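Local structure of mandelate racemase/muconate lactonizing enzyme/Enolase superfamily (Rhodobacter sphaeroides, 2HZG) at residues A[168-173]-A[180-185]; A[213-218]-A[242-247]; A[263-268]-A[272-277]. The protein belongs to the mandelate racemase/muconate lactonizing branch of the enolase superfamily, joining an N-terminal domain to a beta/alpha barrel whose acidic residues hold a sodium ion. All coordinates share one frame; numbering follows the deposited sequence.

Contact 1: A[168-173]-A[180-185]; sequences WGPIGR and ADQIMA
Ile171 and Gln182 mark the closest approach of the two backbones, with 7.6 Å between the CA of Ile171 and the CA of Gln182. The 168-173 segment follows barrel strand 163-167 and folds as two overlapping turns, type II' from Trp168 to Ile171 and type II from Pro170 to Arg173, each closed by a backbone hydrogen bond. Gly169 and Gly172 supply the positive phi these turns need. The chain then enters helix 176-190, so segment 180-185 packs back against the loop that leads into it.

The loop offers hydrophobic groups to the helix. Ile171 sends CG1 anti to its backbone nitrogen (chi1 -151°), and its terminal CD1 lies 3.8 Å from CB of Gln182. The same methyl reaches CG1 of Ile183 at 4.2 Å, the two isoleucine side chains crossing at about a right angle. Gln182 bends at its second torsion (chi2 -78°), which swings the amide beside the proline ring: NE2 of Gln182 comes to 3.5 Å from CG of Pro170, a plain packing contact.

The polar needs of that amide are met by the neighbouring part of the barrel. OE1 of Gln182 is hydrogen-bonded to the hydroxyl of Thr149, and NE2 to the carbonyl of Gly143. With both ends engaged, the amide is fixed in rotation, and a buried polar side chain can serve as a packing surface for Pro170 and Ile171. No hydrogen bond joins the two segments; they meet by van der Waals packing, while the polar atoms of Gln182 find their partners to the side.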
loop_
_atom_site.group_PDB
_atom_site.type_symbol
_atom_site.label_atom_id
_atom_site.label_comp_id
_atom_site.label_asym_id
_atom_site.label_seq_id
_atom_site.Cartn_x
_atom_site.Cartn_y
_atom_site.Cartn_z
ATOM N N TRP A 168 -15.386 15.960 0.363
ATOM C CA TRP A 168 -15.632 15.284 1.634
ATOM C C TRP A 168 -16.795 15.927 2.418
ATOM O O TRP A 168 -17.847 16.241 1.836
ATOM C CB TRP A 168 -14.343 15.245 2.480
ATOM C CG TRP A 168 -13.122 14.643 1.785
ATOM C CD1 TRP A 168 -12.232 15.296 0.958
ATOM C CD2 TRP A 168 -12.650 13.295 1.888
ATOM N NE1 TRP A 168 -11.253 14.430 0.536
ATOM C CE2 TRP A 168 -11.474 13.200 1.100
ATOM C CE3 TRP A 168 -13.094 12.160 2.576
ATOM C CZ2 TRP A 168 -10.746 12.005 0.976
ATOM C CZ3 TRP A 168 -12.356 10.969 2.461
ATOM C CH2 TRP A 168 -11.203 10.908 1.668
ATOM N N GLY A 169 -16.609 16.126 3.721
ATOM C CA GLY A 169 -17.736 16.517 4.584
ATOM C C GLY A 169 -18.834 15.475 4.398
ATOM O O GLY A 169 -18.557 14.273 4.392
ATOM N N PRO A 170 -20.103 15.921 4.249
ATOM C CA PRO A 170 -21.191 14.932 4.076
ATOM C C PRO A 170 -21.430 14.418 2.658
ATOM O O PRO A 170 -22.381 13.650 2.445
ATOM C CB PRO A 170 -22.428 15.691 4.562
ATOM C CG PRO A 170 -22.120 17.146 4.286
ATOM C CD PRO A 170 -20.603 17.310 4.319
ATOM N N ILE A 171 -20.613 14.828 1.686
ATOM C CA ILE A 171 -20.926 14.525 0.303
ATOM C C ILE A 171 -20.943 12.993 0.097
ATOM O O ILE A 171 -20.121 12.270 0.671
ATOM C CB ILE A 171 -19.983 15.271 -0.707
ATOM C CG1 ILE A 171 -20.691 15.546 -2.044
ATOM C CG2 ILE A 171 -18.602 14.579 -0.828
ATOM C CD1 ILE A 171 -21.860 16.595 -1.928
ATOM N N GLY A 172 -21.941 12.525 -0.655
ATOM C CA GLY A 172 -22.103 11.122 -0.998
ATOM C C GLY A 172 -22.476 10.201 0.141
ATOM O O GLY A 172 -22.645 9.014 -0.083
ATOM N N ARG A 173 -22.611 10.729 1.361
ATOM C CA ARG A 173 -22.882 9.896 2.540
ATOM C C ARG A 173 -24.341 9.454 2.661
ATOM O O ARG A 173 -24.640 8.462 3.336
ATOM C CB ARG A 173 -22.462 10.603 3.835
ATOM C CG ARG A 173 -20.963 10.912 3.896
ATOM C CD ARG A 173 -20.491 11.243 5.306
ATOM N NE ARG A 173 -20.233 10.024 6.065
ATOM C CZ ARG A 173 -19.100 9.325 6.012
ATOM N NH1 ARG A 173 -18.097 9.717 5.228
ATOM N NH2 ARG A 173 -18.968 8.228 6.746
ATOM N N ALA A 180 -27.138 17.051 -4.184
ATOM C CA ALA A 180 -27.594 18.113 -5.081
ATOM C C ALA A 180 -27.672 19.474 -4.375
ATOM O O ALA A 180 -27.212 20.467 -4.920
ATOM C CB ALA A 180 -28.952 17.743 -5.760
ATOM N N ASP A 181 -28.215 19.496 -3.163
ATOM C CA ASP A 181 -28.333 20.721 -2.365
ATOM C C ASP A 181 -26.948 21.331 -2.090
ATOM O O ASP A 181 -26.751 22.531 -2.230
ATOM C CB ASP A 181 -29.045 20.418 -1.052
ATOM C CG ASP A 181 -30.566 20.194 -1.228
ATOM O OD1 ASP A 181 -31.119 20.494 -2.306
ATOM O OD2 ASP A 181 -31.191 19.696 -0.277
ATOM N N GLN A 182 -25.992 20.473 -1.740
ATOM C CA GLN A 182 -24.615 20.885 -1.467
ATOM C C GLN A 182 -23.926 21.453 -2.706
ATOM O O GLN A 182 -23.293 22.503 -2.649
ATOM C CB GLN A 182 -23.813 19.692 -0.919
ATOM C CG GLN A 182 -24.130 19.330 0.509
ATOM C CD GLN A 182 -23.455 20.272 1.521
ATOM O OE1 GLN A 182 -22.820 21.252 1.143
ATOM N NE2 GLN A 182 -23.597 19.969 2.795
ATOM N N ILE A 183 -24.044 20.740 -3.818
ATOM C CA ILE A 183 -23.351 21.085 -5.055
ATOM C C ILE A 183 -23.932 22.360 -5.663
ATOM O O ILE A 183 -23.195 23.226 -6.137
ATOM C CB ILE A 183 -23.379 19.872 -6.044
ATOM C CG1 ILE A 183 -22.501 18.719 -5.489
ATOM C CG2 ILE A 183 -22.910 20.265 -7.432
ATOM C CD1 ILE A 183 -22.759 17.338 -6.139
ATOM N N MET A 184 -25.260 22.466 -5.636
ATOM C CA MET A 184 -25.946 23.679 -6.105
ATOM C C MET A 184 -25.611 24.899 -5.254
ATOM O O MET A 184 -25.443 25.992 -5.787
ATOM C CB MET A 184 -27.453 23.452 -6.153
ATOM C CG MET A 184 -27.892 22.463 -7.239
ATOM S SD MET A 184 -27.288 22.933 -8.876
ATOM C CE MET A 184 -27.120 21.303 -9.609
ATOM N N ALA A 185 -25.493 24.699 -3.946
ATOM C CA ALA A 185 -25.072 25.763 -3.017
ATOM C C ALA A 185 -23.629 26.225 -3.303
ATOM O O ALA A 185 -23.360 27.424 -3.329
ATOM C CB ALA A 185 -25.239 25.318 -1.571
#

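Contact 2: A[213-218]-A[242-247]; sequences ARLPTL and AGRGAR
The guanidinium of Arg244, the flat group at the margin of this contact, offers neither face nor edge to Leu215: its CZ stays 6.4 Å from CD1 of Leu215. Its NH2 instead forms a salt bridge with Glu209, and what Arg244 gives to Leu215 is aliphatic. The setting is the beta/alpha barrel of the enolase superfamily, where helix 215-220 meets the loop that runs from helix 235-242 to strand 249-252, so two successive connections of the barrel are packed together.

Leu215 does nearly all the work on its side. Its CG lies beside the backbone nitrogen and anti to the carbonyl carbon (chi1 -66°), which extends the isobutyl group across to the loop. The methyl of Ala246 fits against the whole branch: CB of Ala246 is 3.9 Å from CD2 of Leu215, and CB of Leu215 lies 3.9 Å from the same methyl, CB of Ala246, with CG and CD1 close by. The backbones are close as well, with 6.3 Å between the CA atoms of Leu215 and Ala246.

Gly245 shapes the loop between the two partners. It is the first residue after helix 235-242 to leave helical angles, with a positive phi of 86°. On either side of it in sequence, Arg244 and Ala246 both direct their CB toward the leucine's segment. One residue further, the backbone N of Arg247 is hydrogen-bonded to Asp219, a polar link from the same loop to the same helix. Arg214, by contrast, faces another way, making a salt bridge to Asp179. Nearer the solvent, Leu215 and Arg244 cross at about a right angle, and CD1 of Leu215 rests 3.8 Å from CB of Arg244.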
loop_
_atom_site.group_PDB
_atom_site.type_symbol
_atom_site.label_atom_id
_atom_site.label_comp_id
_atom_site.label_asym_id
_atom_site.label_seq_id
_atom_site.Cartn_x
_atom_site.Cartn_y
_atom_site.Cartn_z
ATOM N N ALA A 213 -25.586 8.136 -10.235
ATOM C CA ALA A 213 -26.832 8.848 -9.895
ATOM C C ALA A 213 -26.598 10.351 -9.614
ATOM O O ALA A 213 -27.547 11.156 -9.629
ATOM C CB ALA A 213 -27.521 8.172 -8.688
ATOM N N ARG A 214 -25.338 10.716 -9.358
ATOM C CA ARG A 214 -24.939 12.118 -9.141
ATOM C C ARG A 214 -24.556 12.826 -10.423
ATOM O O ARG A 214 -24.360 14.022 -10.417
ATOM C CB ARG A 214 -23.732 12.218 -8.195
ATOM C CG ARG A 214 -24.050 12.211 -6.734
ATOM C CD ARG A 214 -24.371 10.798 -6.196
ATOM N NE ARG A 214 -24.740 10.866 -4.782
ATOM C CZ ARG A 214 -25.284 9.875 -4.079
ATOM N NH1 ARG A 214 -25.537 8.698 -4.645
ATOM N NH2 ARG A 214 -25.562 10.062 -2.793
ATOM N N LEU A 215 -24.408 12.105 -11.520
ATOM C CA LEU A 215 -23.919 12.735 -12.732
ATOM C C LEU A 215 -24.809 13.882 -13.295
ATOM O O LEU A 215 -24.274 14.921 -13.717
ATOM C CB LEU A 215 -23.565 11.690 -13.809
ATOM C CG LEU A 215 -22.390 10.728 -13.538
ATOM C CD1 LEU A 215 -22.297 9.671 -14.633
ATOM C CD2 LEU A 215 -21.061 11.490 -13.417
ATOM N N PRO A 216 -26.148 13.690 -13.341
ATOM C CA PRO A 216 -26.986 14.834 -13.769
ATOM C C PRO A 216 -26.825 16.089 -12.909
ATOM O O PRO A 216 -26.775 17.179 -13.445
ATOM C CB PRO A 216 -28.416 14.289 -13.660
ATOM C CG PRO A 216 -28.239 12.787 -13.841
ATOM C CD PRO A 216 -26.964 12.474 -13.108
ATOM N N THR A 217 -26.766 15.922 -11.597
ATOM C CA THR A 217 -26.603 17.035 -10.673
ATOM C C THR A 217 -25.273 17.747 -10.935
ATOM O O THR A 217 -25.222 18.969 -11.011
ATOM C CB THR A 217 -26.595 16.540 -9.225
ATOM O OG1 THR A 217 -27.802 15.801 -8.967
ATOM C CG2 THR A 217 -26.475 17.706 -8.256
ATOM N N LEU A 218 -24.202 16.973 -11.055
ATOM C CA LEU A 218 -22.876 17.538 -11.338
ATOM C C LEU A 218 -22.896 18.314 -12.663
ATOM O O LEU A 218 -22.339 19.410 -12.754
ATOM C CB LEU A 218 -21.813 16.439 -11.374
ATOM C CG LEU A 218 -21.505 15.740 -10.046
ATOM C CD1 LEU A 218 -20.863 14.357 -10.284
ATOM C CD2 LEU A 218 -20.616 16.612 -9.127
ATOM N N ALA A 242 -16.945 6.764 -16.152
ATOM C CA ALA A 242 -16.521 7.633 -17.238
ATOM C C ALA A 242 -17.239 7.332 -18.561
ATOM O O ALA A 242 -17.321 8.203 -19.413
ATOM C CB ALA A 242 -15.008 7.543 -17.424
ATOM N N GLY A 243 -17.744 6.111 -18.728
ATOM C CA GLY A 243 -18.420 5.719 -19.972
ATOM C C GLY A 243 -19.910 6.025 -20.016
ATOM O O GLY A 243 -20.573 5.714 -20.993
ATOM N N ARG A 244 -20.447 6.630 -18.960
ATOM C CA ARG A 244 -21.872 6.944 -18.902
ATOM C C ARG A 244 -22.259 8.198 -19.689
ATOM O O ARG A 244 -23.430 8.542 -19.756
ATOM C CB ARG A 244 -22.347 7.050 -17.451
ATOM C CG ARG A 244 -21.997 5.838 -16.627
ATOM C CD ARG A 244 -22.806 4.616 -17.043
ATOM N NE ARG A 244 -23.954 4.530 -16.168
ATOM C CZ ARG A 244 -24.143 3.589 -15.257
ATOM N NH1 ARG A 244 -23.281 2.593 -15.116
ATOM N NH2 ARG A 244 -25.229 3.639 -14.508
ATOM N N GLY A 245 -21.288 8.887 -20.263
ATOM C CA GLY A 245 -21.592 9.998 -21.162
ATOM C C GLY A 245 -21.820 11.377 -20.555
ATOM O O GLY A 245 -22.198 12.303 -21.273
ATOM N N ALA A 246 -21.554 11.535 -19.254
ATOM C CA ALA A 246 -21.685 12.845 -18.595
ATOM C C ALA A 246 -20.621 13.821 -19.097
ATOM O O ALA A 246 -19.617 13.409 -19.673
ATOM C CB ALA A 246 -21.617 12.693 -17.084
ATOM N N ARG A 247 -20.839 15.121 -18.898
ATOM C CA ARG A 247 -19.824 16.106 -19.288
ATOM C C ARG A 247 -18.711 16.189 -18.228
ATOM O O ARG A 247 -17.552 16.336 -18.569
ATOM C CB ARG A 247 -20.424 17.498 -19.509
ATOM C CG ARG A 247 -21.495 17.586 -20.632
ATOM C CD ARG A 247 -21.776 19.067 -21.012
ATOM N NE ARG A 247 -21.608 19.909 -19.831
ATOM C CZ ARG A 247 -22.590 20.263 -18.999
ATOM N NH1 ARG A 247 -23.846 19.879 -19.250
ATOM N NH2 ARG A 247 -22.305 21.012 -17.920
#

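Contact 3: A[263-268]-A[272-277]; sequences QHLMDY and GFIQID
Ile274 on strand 273-276 packs beneath Met266 and Leu265 of helix 259-268, within the beta-alpha-beta unit formed by strand 249-252, this helix and this strand. The CA atoms of Met266 and Ile274 stand 7.0 Å apart, and the side-chain contacts across this spacing involve carbon and sulfur.

From its CB onward, the isoleucine is in touch with the helix at every atom. CB lies 4.0 Å from SD of Met266. The CG2 branch, held between the backbone nitrogen and the carbonyl carbon, meets that sulfur too, with 3.9 Å from CG2 of Ile274 to SD of Met266. The other branch starts anti to the backbone nitrogen (chi1 -174°), and its CG1 passes CG of Met266 at 4.2 Å. Met266 crosses the isoleucine at about a right angle, its CG toward the CG1 branch and its SD toward CG2.

Strand alternation separates this layer from the barrel interior: the neighbours Phe273 and Gln275 direct their side chains away from the helix. Gln275 forms a weak hydrogen bond with Glu227, one of the sodium ligands, whereas Ile274 also packs on Val290 and Ala294 of helix 284-297. The helix has a further duty, since Tyr268 stacks on Tyr268 of the second subunit.

At the tip, CD1 of Ile274 is shared by both helix residues. It sits 4.0 Å from CG of Met266, and Leu265, running antiparallel alongside, brings its CD2 to 4.0 Å from CD1 of Ile274.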
loop_
_atom_site.group_PDB
_atom_site.type_symbol
_atom_site.label_atom_id
_atom_site.label_comp_id
_atom_site.label_asym_id
_atom_site.label_seq_id
_atom_site.Cartn_x
_atom_site.Cartn_y
_atom_site.Cartn_z
ATOM N N GLN A 263 -0.168 5.377 -13.260
ATOM C CA GLN A 263 -0.224 4.934 -14.658
ATOM C C GLN A 263 -1.444 4.069 -14.969
ATOM O O GLN A 263 -2.063 4.221 -16.020
ATOM C CB GLN A 263 1.036 4.188 -15.083
ATOM C CG GLN A 263 1.092 4.044 -16.596
ATOM C CD GLN A 263 2.254 3.187 -17.055
ATOM O OE1 GLN A 263 3.133 3.666 -17.764
ATOM N NE2 GLN A 263 2.267 1.929 -16.647
ATOM N N HIS A 264 -1.767 3.157 -14.059
ATOM C CA HIS A 264 -2.939 2.291 -14.234
ATOM C C HIS A 264 -4.246 3.063 -14.231
ATOM O O HIS A 264 -5.148 2.764 -15.020
ATOM C CB HIS A 264 -2.975 1.195 -13.172
ATOM C CG HIS A 264 -1.834 0.228 -13.271
ATOM N ND1 HIS A 264 -1.474 -0.607 -12.236
ATOM C CD2 HIS A 264 -0.973 -0.031 -14.282
ATOM C CE1 HIS A 264 -0.439 -1.341 -12.606
ATOM N NE2 HIS A 264 -0.109 -1.000 -13.838
ATOM N N LEU A 265 -4.359 4.043 -13.337
ATOM C CA LEU A 265 -5.528 4.920 -13.339
ATOM C C LEU A 265 -5.675 5.644 -14.670
ATOM O O LEU A 265 -6.784 5.705 -15.217
ATOM C CB LEU A 265 -5.481 5.928 -12.168
ATOM C CG LEU A 265 -6.752 6.759 -11.954
ATOM C CD1 LEU A 265 -7.973 5.903 -11.580
ATOM C CD2 LEU A 265 -6.449 7.782 -10.861
ATOM N N MET A 266 -4.574 6.173 -15.210
ATOM C CA MET A 266 -4.644 6.803 -16.552
ATOM C C MET A 266 -4.998 5.810 -17.652
ATOM O O MET A 266 -5.844 6.099 -18.499
ATOM C CB MET A 266 -3.361 7.531 -16.912
ATOM C CG MET A 266 -3.066 8.695 -15.979
ATOM S SD MET A 266 -1.609 9.626 -16.490
ATOM C CE MET A 266 -0.295 8.541 -15.965
ATOM N N ASP A 267 -4.365 4.640 -17.620
ATOM C CA ASP A 267 -4.558 3.658 -18.688
ATOM C C ASP A 267 -5.856 2.854 -18.624
ATOM O O ASP A 267 -6.394 2.532 -19.666
ATOM C CB ASP A 267 -3.346 2.733 -18.817
ATOM C CG ASP A 267 -2.146 3.451 -19.406
ATOM O OD1 ASP A 267 -2.331 4.502 -20.054
ATOM O OD2 ASP A 267 -1.016 2.999 -19.184
ATOM N N TYR A 268 -6.342 2.530 -17.425
ATOM C CA TYR A 268 -7.558 1.736 -17.283
ATOM C C TYR A 268 -8.757 2.511 -16.690
ATOM O O TYR A 268 -9.899 2.096 -16.842
ATOM C CB TYR A 268 -7.260 0.493 -16.447
ATOM C CG TYR A 268 -6.139 -0.336 -17.051
ATOM C CD1 TYR A 268 -6.368 -1.114 -18.185
ATOM C CD2 TYR A 268 -4.855 -0.324 -16.503
ATOM C CE1 TYR A 268 -5.357 -1.862 -18.763
ATOM C CE2 TYR A 268 -3.819 -1.081 -17.074
ATOM C CZ TYR A 268 -4.097 -1.853 -18.207
ATOM O OH TYR A 268 -3.117 -2.616 -18.808
ATOM N N GLY A 272 -9.713 11.988 -16.742
ATOM C CA GLY A 272 -9.278 13.159 -17.479
ATOM C C GLY A 272 -8.215 13.974 -16.774
ATOM O O GLY A 272 -7.543 14.783 -17.412
ATOM N N PHE A 273 -8.065 13.776 -15.461
ATOM C CA PHE A 273 -7.102 14.525 -14.650
ATOM C C PHE A 273 -6.388 13.559 -13.721
ATOM O O PHE A 273 -7.036 12.843 -12.974
ATOM C CB PHE A 273 -7.793 15.625 -13.790
ATOM C CG PHE A 273 -8.528 16.665 -14.612
ATOM C CD1 PHE A 273 -7.894 17.864 -14.974
ATOM C CD2 PHE A 273 -9.833 16.436 -15.047
ATOM C CE1 PHE A 273 -8.565 18.828 -15.748
ATOM C CE2 PHE A 273 -10.517 17.388 -15.831
ATOM C CZ PHE A 273 -9.882 18.581 -16.180
ATOM N N ILE A 274 -5.062 13.546 -13.782
ATOM C CA ILE A 274 -4.258 12.773 -12.827
ATOM C C ILE A 274 -3.722 13.746 -11.777
ATOM O O ILE A 274 -3.223 14.821 -12.108
ATOM C CB ILE A 274 -3.135 11.936 -13.535
ATOM C CG1 ILE A 274 -2.394 11.010 -12.544
ATOM C CG2 ILE A 274 -2.109 12.848 -14.265
ATOM C CD1 ILE A 274 -3.168 9.755 -12.113
ATOM N N GLN A 275 -3.878 13.381 -10.512
ATOM C CA GLN A 275 -3.612 14.277 -9.402
ATOM C C GLN A 275 -2.675 13.574 -8.456
ATOM O O GLN A 275 -2.981 12.504 -7.925
ATOM C CB GLN A 275 -4.904 14.672 -8.681
ATOM C CG GLN A 275 -5.997 15.187 -9.621
ATOM C CD GLN A 275 -7.347 15.295 -8.948
ATOM O OE1 GLN A 275 -7.873 14.310 -8.415
ATOM N NE2 GLN A 275 -7.930 16.488 -8.980
ATOM N N ILE A 276 -1.523 14.184 -8.234
ATOM C CA ILE A 276 -0.443 13.483 -7.546
ATOM C C ILE A 276 0.035 14.247 -6.324
ATOM O O ILE A 276 0.289 15.443 -6.377
ATOM C CB ILE A 276 0.758 13.214 -8.494
ATOM C CG1 ILE A 276 0.317 12.373 -9.709
ATOM C CG2 ILE A 276 1.958 12.628 -7.710
ATOM C CD1 ILE A 276 -0.142 10.950 -9.384
ATOM N N ASP A 277 0.143 13.514 -5.222
ATOM C CA ASP A 277 0.684 14.032 -3.994
ATOM C C ASP A 277 2.134 13.564 -3.860
ATOM O O ASP A 277 2.382 12.381 -3.665
ATOM C CB ASP A 277 -0.150 13.537 -2.804
ATOM C CG ASP A 277 0.095 14.355 -1.564
ATOM O OD1 ASP A 277 1.261 14.524 -1.186
ATOM O OD2 ASP A 277 -0.864 14.843 -0.945
#

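How the contacts relate
All three contacts belong to the beta/alpha barrel, but at different depths. Contact 3 lies nearest the centre of the chain, joins a helix to a barrel strand, and is wholly hydrophobic. Contacts 1 and 2 sit further out, each joining a helix to a loop; contact 1 is buried and includes a hydrogen-bonded amide, whereas contact 2 is partly exposed and fringed by arginine. These two touch where helices 176-190 and 215-220 pack together, with CD1 of Ile183 3.7 Å from CD2 of Leu218. Contact 3 touches neither. Contacts 1 and 3, but not contact 2, include residues that reach the second subunit.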